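Local coordinates for CDP-glucose-4,6-dehydratase (Yersinia pseudotuberculosis, PDB 1RKX), which catalyses the NAD-dependent 4,6-dehydration of CDP-glucose, working as an extended short-chain dehydrogenase/reductase with a Rossmann-type fold, at residues E149-Y154 with A164-S169; L25-Q30 with D341-S346; A187-R192 with L243-K248. One frame throughout, in Å; residues are numbered along the deposited sequence.

Contact 1: E149-Y154 with A164-S169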
loop_
_atom_site.group_PDB
_atom_site.type_symbol
_atom_site.label_atom_id
_atom_site.label_comp_id
_atom_site.label_asym_id
_atom_site.label_seq_id
_atom_site.Cartn_x
_atom_site.Cartn_y
_atom_site.Cartn_z
ATOM N N GLU C 149 -4.968 -7.736 -1.140
ATOM C CA GLU C 149 -5.359 -6.423 -1.636
ATOM C C GLU C 149 -6.846 -6.116 -1.425
ATOM O O GLU C 149 -7.662 -7.012 -1.198
ATOM C CB GLU C 149 -4.930 -6.273 -3.103
ATOM C CG GLU C 149 -3.394 -6.410 -3.271
ATOM C CD GLU C 149 -2.882 -6.064 -4.664
ATOM O OE1 GLU C 149 -2.476 -4.896 -4.890
ATOM O OE2 GLU C 149 -2.883 -6.956 -5.531
ATOM N N ALA C 150 -7.181 -4.831 -1.506
ATOM C CA ALA C 150 -8.537 -4.339 -1.258
ATOM C C ALA C 150 -9.696 -4.904 -2.068
ATOM O O ALA C 150 -9.589 -5.137 -3.274
ATOM C CB ALA C 150 -8.548 -2.819 -1.363
ATOM N N MET C 151 -10.816 -5.100 -1.372
ATOM C CA MET C 151 -12.043 -5.600 -1.980
ATOM C C MET C 151 -12.826 -4.392 -2.503
ATOM O O MET C 151 -12.672 -3.268 -2.009
ATOM C CB MET C 151 -12.889 -6.349 -0.947
ATOM C CG MET C 151 -12.221 -7.587 -0.354
ATOM S SD MET C 151 -12.084 -8.932 -1.564
ATOM C CE MET C 151 -10.398 -8.694 -2.129
ATOM N N GLY C 152 -13.663 -4.629 -3.499
ATOM C CA GLY C 152 -14.441 -3.557 -4.078
ATOM C C GLY C 152 -15.293 -4.052 -5.225
ATOM O O GLY C 152 -15.937 -5.099 -5.125
ATOM N N GLY C 153 -15.290 -3.302 -6.322
ATOM C CA GLY C 153 -16.083 -3.676 -7.477
ATOM C C GLY C 153 -16.868 -2.487 -7.994
ATOM O O GLY C 153 -17.534 -1.790 -7.225
ATOM N N TYR C 154 -16.804 -2.274 -9.303
ATOM C CA TYR C 154 -17.475 -1.157 -9.964
ATOM C C TYR C 154 -18.978 -1.382 -10.104
ATOM O O TYR C 154 -19.784 -0.610 -9.585
ATOM C CB TYR C 154 -16.857 -0.958 -11.348
ATOM C CG TYR C 154 -17.353 0.252 -12.097
ATOM C CD1 TYR C 154 -16.885 1.529 -11.789
ATOM C CD2 TYR C 154 -18.270 0.119 -13.138
ATOM C CE1 TYR C 154 -17.317 2.648 -12.507
ATOM C CE2 TYR C 154 -18.708 1.228 -13.859
ATOM C CZ TYR C 154 -18.227 2.487 -13.540
ATOM O OH TYR C 154 -18.646 3.580 -14.269
ATOM N N ALA C 164 -19.374 -10.019 -0.388
ATOM C CA ALA C 164 -19.426 -11.422 0.051
ATOM C C ALA C 164 -18.109 -11.804 0.718
ATOM O O ALA C 164 -18.093 -12.586 1.678
ATOM C CB ALA C 164 -19.711 -12.346 -1.136
ATOM N N GLU C 165 -17.009 -11.243 0.217
ATOM C CA GLU C 165 -15.692 -11.501 0.798
ATOM C C GLU C 165 -15.658 -10.908 2.205
ATOM O O GLU C 165 -15.230 -11.565 3.150
ATOM C CB GLU C 165 -14.583 -10.872 -0.061
ATOM C CG GLU C 165 -14.189 -11.676 -1.302
ATOM C CD GLU C 165 -13.389 -12.940 -0.976
ATOM O OE1 GLU C 165 -12.897 -13.070 0.161
ATOM O OE2 GLU C 165 -13.242 -13.793 -1.872
ATOM N N LEU C 166 -16.108 -9.662 2.347
ATOM C CA LEU C 166 -16.136 -9.028 3.659
ATOM C C LEU C 166 -16.994 -9.844 4.631
ATOM O O LEU C 166 -16.571 -10.115 5.755
ATOM C CB LEU C 166 -16.682 -7.595 3.558
ATOM C CG LEU C 166 -15.629 -6.481 3.497
ATOM C CD1 LEU C 166 -14.791 -6.609 2.227
ATOM C CD2 LEU C 166 -16.322 -5.120 3.552
ATOM N N VAL C 167 -18.188 -10.232 4.192
ATOM C CA VAL C 167 -19.099 -11.020 5.027
ATOM C C VAL C 167 -18.423 -12.296 5.531
ATOM O O VAL C 167 -18.497 -12.617 6.718
ATOM C CB VAL C 167 -20.378 -11.426 4.244
ATOM C CG1 VAL C 167 -21.150 -12.520 5.003
ATOM C CG2 VAL C 167 -21.272 -10.203 4.039
ATOM N N THR C 168 -17.774 -13.018 4.627
ATOM C CA THR C 168 -17.111 -14.262 4.999
ATOM C C THR C 168 -16.005 -13.992 6.007
ATOM O O THR C 168 -15.843 -14.736 6.968
ATOM C CB THR C 168 -16.522 -14.983 3.773
ATOM O OG1 THR C 168 -17.545 -15.172 2.790
ATOM C CG2 THR C 168 -15.974 -16.357 4.181
ATOM N N SER C 169 -15.253 -12.915 5.791
ATOM C CA SER C 169 -14.174 -12.551 6.707
ATOM C C SER C 169 -14.702 -12.279 8.121
ATOM O O SER C 169 -14.122 -12.738 9.115
ATOM C CB SER C 169 -13.447 -11.311 6.183
ATOM O OG SER C 169 -12.446 -10.898 7.084
#
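The carboxylate of Glu165 is the flat group beside Met151, whose sulfur stands on one side of its plane, set back over the carbons that carry it. From that same side Arg192 NE comes down onto Glu165 OE2 in a salt bridge, while Thr190 OG1 bonds to OE1; Thr131 OG1 bonds to OE2 as well. Three groups thus restrain the carboxylate, and the arginine probably favours its charged form. Across the contact the touch is by carbon and sulfur alone. Met151 SD lies 3.5 Å from Glu165 CG and also reaches Glu165 CB, so the thioether covers the aliphatic stem. Bends at chi2 (-70°) and chi3 (97°) curl the methionine back instead of letting it run straight at the helix. Its root is covered by the residue after Glu165: Leu166 CD1 is 3.7 Å from Met151 CB, and these two side chains run past each other in opposite senses. Glu165 is itself bent, chi2 -73°, which swings its oxygens toward strand 187-192. Further along the helix Thr168 OG1 donates to Ala164 O at 2.9 Å; Thr168 N approaches that oxygen from the other face of its carbonyl plane. Leu166 also packs on Asn159 of a second subunit. The loop between strand 126-130 and helix 156-175 thus folds back, packing Met151 on the helix that follows. That helix carries the NAD-binding Lys161, one turn before Glu165, in the position of the YxxxK lysine; such a helix, packed at a subunit interface, is characteristic of the short-chain dehydrogenase/reductase fold.

Contact 2: L25-Q30 with D341-S346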
loop_
_atom_site.group_PDB
_atom_site.type_symbol
_atom_site.label_atom_id
_atom_site.label_comp_id
_atom_site.label_asym_id
_atom_site.label_seq_id
_atom_site.Cartn_x
_atom_site.Cartn_y
_atom_site.Cartn_z
ATOM N N LEU C 25 -18.772 -29.552 -10.751
ATOM C CA LEU C 25 -18.290 -29.909 -9.416
ATOM C C LEU C 25 -19.103 -31.063 -8.824
ATOM O O LEU C 25 -18.534 -31.998 -8.246
ATOM C CB LEU C 25 -18.351 -28.713 -8.460
ATOM C CG LEU C 25 -17.817 -29.023 -7.051
ATOM C CD1 LEU C 25 -16.341 -29.402 -7.128
ATOM C CD2 LEU C 25 -18.000 -27.819 -6.134
ATOM N N SER C 26 -20.424 -30.993 -8.959
ATOM C CA SER C 26 -21.295 -32.043 -8.437
ATOM C C SER C 26 -20.988 -33.381 -9.103
ATOM O O SER C 26 -20.905 -34.409 -8.428
ATOM C CB SER C 26 -22.761 -31.668 -8.645
ATOM O OG SER C 26 -23.091 -30.536 -7.853
ATOM N N LEU C 27 -20.815 -33.366 -10.423
ATOM C CA LEU C 27 -20.491 -34.586 -11.161
ATOM C C LEU C 27 -19.155 -35.141 -10.682
ATOM O O LEU C 27 -18.999 -36.353 -10.505
ATOM C CB LEU C 27 -20.404 -34.308 -12.659
ATOM C CG LEU C 27 -21.706 -34.099 -13.428
ATOM C CD1 LEU C 27 -21.397 -33.651 -14.857
ATOM C CD2 LEU C 27 -22.509 -35.401 -13.422
ATOM N N TRP C 28 -18.190 -34.248 -10.470
ATOM C CA TRP C 28 -16.860 -34.645 -10.016
ATOM C C TRP C 28 -16.951 -35.317 -8.649
ATOM O O TRP C 28 -16.387 -36.392 -8.434
ATOM C CB TRP C 28 -15.940 -33.421 -9.928
ATOM C CG TRP C 28 -14.464 -33.754 -9.923
ATOM C CD1 TRP C 28 -13.881 -34.930 -9.528
ATOM C CD2 TRP C 28 -13.388 -32.886 -10.310
ATOM N NE1 TRP C 28 -12.512 -34.846 -9.648
ATOM C CE2 TRP C 28 -12.182 -33.604 -10.125
ATOM C CE3 TRP C 28 -13.327 -31.573 -10.793
ATOM C CZ2 TRP C 28 -10.926 -33.047 -10.409
ATOM C CZ3 TRP C 28 -12.072 -31.017 -11.075
ATOM C CH2 TRP C 28 -10.892 -31.760 -10.881
ATOM N N LEU C 29 -17.668 -34.677 -7.729
ATOM C CA LEU C 29 -17.853 -35.207 -6.382
ATOM C C LEU C 29 -18.538 -36.574 -6.443
ATOM O O LEU C 29 -18.145 -37.504 -5.737
ATOM C CB LEU C 29 -18.698 -34.237 -5.545
ATOM C CG LEU C 29 -18.013 -32.918 -5.162
ATOM C CD1 LEU C 29 -19.034 -31.924 -4.609
ATOM C CD2 LEU C 29 -16.925 -33.203 -4.132
ATOM N N GLN C 30 -19.563 -36.689 -7.285
ATOM C CA GLN C 30 -20.278 -37.957 -7.432
ATOM C C GLN C 30 -19.335 -39.072 -7.885
ATOM O O GLN C 30 -19.341 -40.165 -7.314
ATOM C CB GLN C 30 -21.423 -37.817 -8.435
ATOM C CG GLN C 30 -22.531 -36.873 -7.984
ATOM C CD GLN C 30 -23.579 -36.640 -9.053
ATOM O OE1 GLN C 30 -24.291 -35.627 -9.031
ATOM N NE2 GLN C 30 -23.691 -37.573 -9.991
ATOM N N ASP C 341 -24.094 -39.592 -25.015
ATOM C CA ASP C 341 -24.548 -39.565 -23.629
ATOM C C ASP C 341 -23.588 -38.610 -22.930
ATOM O O ASP C 341 -22.440 -38.966 -22.658
ATOM C CB ASP C 341 -24.432 -40.959 -23.002
ATOM C CG ASP C 341 -24.904 -40.996 -21.553
ATOM O OD1 ASP C 341 -24.714 -39.997 -20.827
ATOM O OD2 ASP C 341 -25.453 -42.036 -21.127
ATOM N N MET C 342 -24.053 -37.401 -22.635
ATOM C CA MET C 342 -23.185 -36.411 -22.011
ATOM C C MET C 342 -22.912 -36.617 -20.529
ATOM O O MET C 342 -22.031 -35.975 -19.965
ATOM C CB MET C 342 -23.725 -35.008 -22.285
ATOM C CG MET C 342 -23.832 -34.701 -23.779
ATOM S SD MET C 342 -22.369 -35.239 -24.709
ATOM C CE MET C 342 -21.140 -34.024 -24.167
ATOM N N HIS C 343 -23.656 -37.516 -19.891
ATOM C CA HIS C 343 -23.395 -37.787 -18.485
ATOM C C HIS C 343 -22.089 -38.571 -18.432
ATOM O O HIS C 343 -21.163 -38.212 -17.708
ATOM C CB HIS C 343 -24.517 -38.615 -17.852
ATOM C CG HIS C 343 -24.225 -39.037 -16.444
ATOM N ND1 HIS C 343 -23.739 -40.287 -16.124
ATOM C CD2 HIS C 343 -24.289 -38.351 -15.279
ATOM C CE1 HIS C 343 -23.514 -40.351 -14.824
ATOM N NE2 HIS C 343 -23.837 -39.188 -14.288
ATOM N N GLU C 344 -22.022 -39.644 -19.214
ATOM C CA GLU C 344 -20.820 -40.467 -19.268
ATOM C C GLU C 344 -19.661 -39.704 -19.889
ATOM O O GLU C 344 -18.528 -39.823 -19.437
ATOM C CB GLU C 344 -21.074 -41.740 -20.077
ATOM C CG GLU C 344 -22.003 -42.730 -19.400
ATOM C CD GLU C 344 -21.572 -43.048 -17.978
ATOM O OE1 GLU C 344 -20.361 -43.258 -17.750
ATOM O OE2 GLU C 344 -22.448 -43.093 -17.088
ATOM N N TYR C 345 -19.944 -38.928 -20.930
ATOM C CA TYR C 345 -18.893 -38.159 -21.588
ATOM C C TYR C 345 -18.246 -37.193 -20.602
ATOM O O TYR C 345 -17.023 -37.061 -20.558
ATOM C CB TYR C 345 -19.452 -37.368 -22.772
ATOM C CG TYR C 345 -18.377 -36.732 -23.626
ATOM C CD1 TYR C 345 -17.802 -37.429 -24.692
ATOM C CD2 TYR C 345 -17.914 -35.442 -23.353
ATOM C CE1 TYR C 345 -16.796 -36.856 -25.468
ATOM C CE2 TYR C 345 -16.906 -34.859 -24.120
ATOM C CZ TYR C 345 -16.354 -35.573 -25.176
ATOM O OH TYR C 345 -15.364 -35.014 -25.950
ATOM N N SER C 346 -19.071 -36.521 -19.800
ATOM C CA SER C 346 -18.557 -35.562 -18.822
ATOM C C SER C 346 -17.748 -36.254 -17.738
ATOM O O SER C 346 -16.760 -35.709 -17.251
ATOM C CB SER C 346 -19.708 -34.765 -18.197
ATOM O OG SER C 346 -20.352 -33.979 -19.184
#
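Leu27 spreads its two methyl branches over helix 342-355, one to His343 and one to Ser346, and this fork is the close-packed part of the contact. Leu27 CD2 comes 3.9 Å from His343 CD2, crossing the imidazole at a slant, and Leu27 CD1 meets Ser346 CB at 3.9 Å. His343 extends with CG anti to its backbone N (chi1 174°), which brings the CD2-NE2 side of the ring to the leucine. On the ring's other side His343 ND1 donates to Glu344 OE2 at 3.2 Å; the oxygen lies in the ring plane but is approached from above its own carboxylate, and the bond probably favours this ring orientation. Ser346 presents carbon to the leucine, while Ser346 OG donates to Met342 O at 2.7 Å and also bonds to Trp332 NE1. Toward solvent the fit relaxes: Gln30 points across without touching, and exposed Asp341 is the N-cap, its OD1 accepting from His343 N (2.9 Å) and Glu344 N (3.2 Å). Leu27 also touches Ile350, one turn beyond Ser346. Helix 20-31, whose start lines the NAD site, is thus flanked by the C-terminal helix 342-355 here and by helix 236-251, where Leu243 meets Leu25, Trp28 and Leu29.

Contact 3: A187-R192 with L243-K248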
loop_
_atom_site.group_PDB
_atom_site.type_symbol
_atom_site.label_atom_id
_atom_site.label_comp_id
_atom_site.label_asym_id
_atom_site.label_seq_id
_atom_site.Cartn_x
_atom_site.Cartn_y
_atom_site.Cartn_z
ATOM N N ALA C 187 -13.527 -24.706 9.250
ATOM C CA ALA C 187 -12.490 -23.978 8.524
ATOM C C ALA C 187 -13.162 -23.338 7.309
ATOM O O ALA C 187 -13.575 -24.033 6.386
ATOM C CB ALA C 187 -11.384 -24.937 8.080
ATOM N N VAL C 188 -13.259 -22.012 7.321
ATOM C CA VAL C 188 -13.926 -21.268 6.251
ATOM C C VAL C 188 -12.985 -20.491 5.330
ATOM O O VAL C 188 -12.139 -19.727 5.790
ATOM C CB VAL C 188 -14.936 -20.272 6.854
ATOM C CG1 VAL C 188 -15.734 -19.590 5.739
ATOM C CG2 VAL C 188 -15.865 -21.000 7.820
ATOM N N ALA C 189 -13.157 -20.674 4.023
ATOM C CA ALA C 189 -12.318 -19.991 3.047
ATOM C C ALA C 189 -13.124 -19.451 1.868
ATOM O O ALA C 189 -14.270 -19.842 1.649
ATOM C CB ALA C 189 -11.246 -20.947 2.529
ATOM N N THR C 190 -12.521 -18.531 1.123
ATOM C CA THR C 190 -13.155 -18.000 -0.075
ATOM C C THR C 190 -12.222 -18.320 -1.233
ATOM O O THR C 190 -11.004 -18.414 -1.050
ATOM C CB THR C 190 -13.393 -16.466 -0.015
ATOM O OG1 THR C 190 -12.168 -15.789 0.293
ATOM C CG2 THR C 190 -14.452 -16.132 1.030
ATOM N N VAL C 191 -12.791 -18.517 -2.416
ATOM C CA VAL C 191 -11.995 -18.815 -3.597
ATOM C C VAL C 191 -12.360 -17.826 -4.697
ATOM O O VAL C 191 -13.532 -17.548 -4.951
ATOM C CB VAL C 191 -12.196 -20.281 -4.072
ATOM C CG1 VAL C 191 -11.608 -21.231 -3.038
ATOM C CG2 VAL C 191 -13.669 -20.585 -4.290
ATOM N N ARG C 192 -11.334 -17.293 -5.342
ATOM C CA ARG C 192 -11.507 -16.287 -6.375
ATOM C C ARG C 192 -10.974 -16.764 -7.719
ATOM O O ARG C 192 -9.788 -17.074 -7.849
ATOM C CB ARG C 192 -10.783 -15.013 -5.925
ATOM C CG ARG C 192 -11.170 -14.597 -4.502
ATOM C CD ARG C 192 -10.126 -13.707 -3.831
ATOM N NE ARG C 192 -10.469 -13.435 -2.433
ATOM C CZ ARG C 192 -9.679 -12.806 -1.574
ATOM N NH1 ARG C 192 -8.484 -12.381 -1.956
ATOM N NH2 ARG C 192 -10.089 -12.590 -0.332
ATOM N N LEU C 243 -11.407 -28.271 -4.720
ATOM C CA LEU C 243 -11.404 -29.598 -4.099
ATOM C C LEU C 243 -10.168 -29.783 -3.230
ATOM O O LEU C 243 -10.260 -30.270 -2.103
ATOM C CB LEU C 243 -11.462 -30.690 -5.172
ATOM C CG LEU C 243 -12.759 -30.795 -5.985
ATOM C CD1 LEU C 243 -12.539 -31.683 -7.205
ATOM C CD2 LEU C 243 -13.879 -31.345 -5.109
ATOM N N LEU C 244 -9.011 -29.386 -3.754
ATOM C CA LEU C 244 -7.758 -29.495 -3.015
ATOM C C LEU C 244 -7.841 -28.684 -1.729
ATOM O O LEU C 244 -7.430 -29.141 -0.661
ATOM C CB LEU C 244 -6.600 -28.984 -3.877
ATOM C CG LEU C 244 -5.211 -28.998 -3.242
ATOM C CD1 LEU C 244 -4.818 -30.436 -2.895
ATOM C CD2 LEU C 244 -4.207 -28.389 -4.217
ATOM N N LEU C 245 -8.371 -27.470 -1.833
ATOM C CA LEU C 245 -8.517 -26.604 -0.671
ATOM C C LEU C 245 -9.472 -27.215 0.352
ATOM O O LEU C 245 -9.203 -27.183 1.551
ATOM C CB LEU C 245 -9.043 -25.227 -1.093
ATOM C CG LEU C 245 -9.361 -24.243 0.037
ATOM C CD1 LEU C 245 -8.110 -23.946 0.845
ATOM C CD2 LEU C 245 -9.937 -22.958 -0.557
ATOM N N ALA C 246 -10.590 -27.759 -0.125
ATOM C CA ALA C 246 -11.574 -28.366 0.764
ATOM C C ALA C 246 -10.936 -29.477 1.588
ATOM O O ALA C 246 -11.164 -29.583 2.795
ATOM C CB ALA C 246 -12.734 -28.928 -0.046
ATOM N N GLN C 247 -10.140 -30.307 0.926
ATOM C CA GLN C 247 -9.491 -31.411 1.613
ATOM C C GLN C 247 -8.577 -30.886 2.712
ATOM O O GLN C 247 -8.584 -31.397 3.830
ATOM C CB GLN C 247 -8.686 -32.259 0.624
ATOM C CG GLN C 247 -8.435 -33.666 1.132
ATOM C CD GLN C 247 -7.538 -34.469 0.219
ATOM O OE1 GLN C 247 -7.610 -34.348 -1.009
ATOM N NE2 GLN C 247 -6.695 -35.310 0.811
ATOM N N LYS C 248 -7.802 -29.853 2.399
ATOM C CA LYS C 248 -6.891 -29.280 3.378
ATOM C C LYS C 248 -7.623 -28.615 4.536
ATOM O O LYS C 248 -7.202 -28.735 5.681
ATOM C CB LYS C 248 -5.934 -28.292 2.709
ATOM C CG LYS C 248 -4.832 -28.976 1.919
ATOM C CD LYS C 248 -3.763 -27.996 1.487
ATOM C CE LYS C 248 -2.548 -28.717 0.921
ATOM N NZ LYS C 248 -2.884 -29.542 -0.270
#
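Leu245, which meets Ala189 and Val191, rides on a helical turn held by the bond from Gln247 N to Leu243 O, 3.0 Å; Lys248 N to Leu244 O, at 3.2 Å, continues it. The contact itself is wholly apolar and rests on one methyl. Leu245 CD2 lies 3.9 Å from Ala189 CB and 3.5 Å from Val191 CG1, the second pair being closer than ordinary van der Waals distance. A chi1 of 175° carries Leu245 CG away from its own N, and the CD2 branch arrives between two residues that project from the same side of the strand. Val191 offers the branch that lies anti to its carbonyl carbon, and the valine and leucine pass each other heading opposite ways. The small Ala189 presents just its CB, consistent with the close approach of helix and strand. Thr190, between them, points from the other side toward helix 156-175. All three touching residues are buried, and the Val191 side chain is about 8 Å from the NAD. Strand 187-192 runs between strands 126-130 and 259-261 in the parallel Rossmann sheet, sandwiched by helix 236-251 on Leu245's side and helix 156-175 on the other, with helix 20-31 beside Leu243.

How the contacts relate
From the N terminus the chain passes through strand 11-15 into helix 20-31, one half of contact 2, whose partner comes more than 300 residues later at the start of the C-terminal helix; contact 2 therefore encloses both others. Within that loop, contact 1 closes a short excursion, joining the loop before helix 156-175 to the helix itself. Contact 3 follows in series, tying strand 187-192 to helix 236-251 after a 50-residue detour. Contacts 1 and 3 meet through strand 187-192, with Thr168 packing on Val188 and Thr190. Contacts 2 and 3 meet through Leu243. Contacts 1 and 2 lie on opposite sides of the chain's centre, their own centres 32 Å apart.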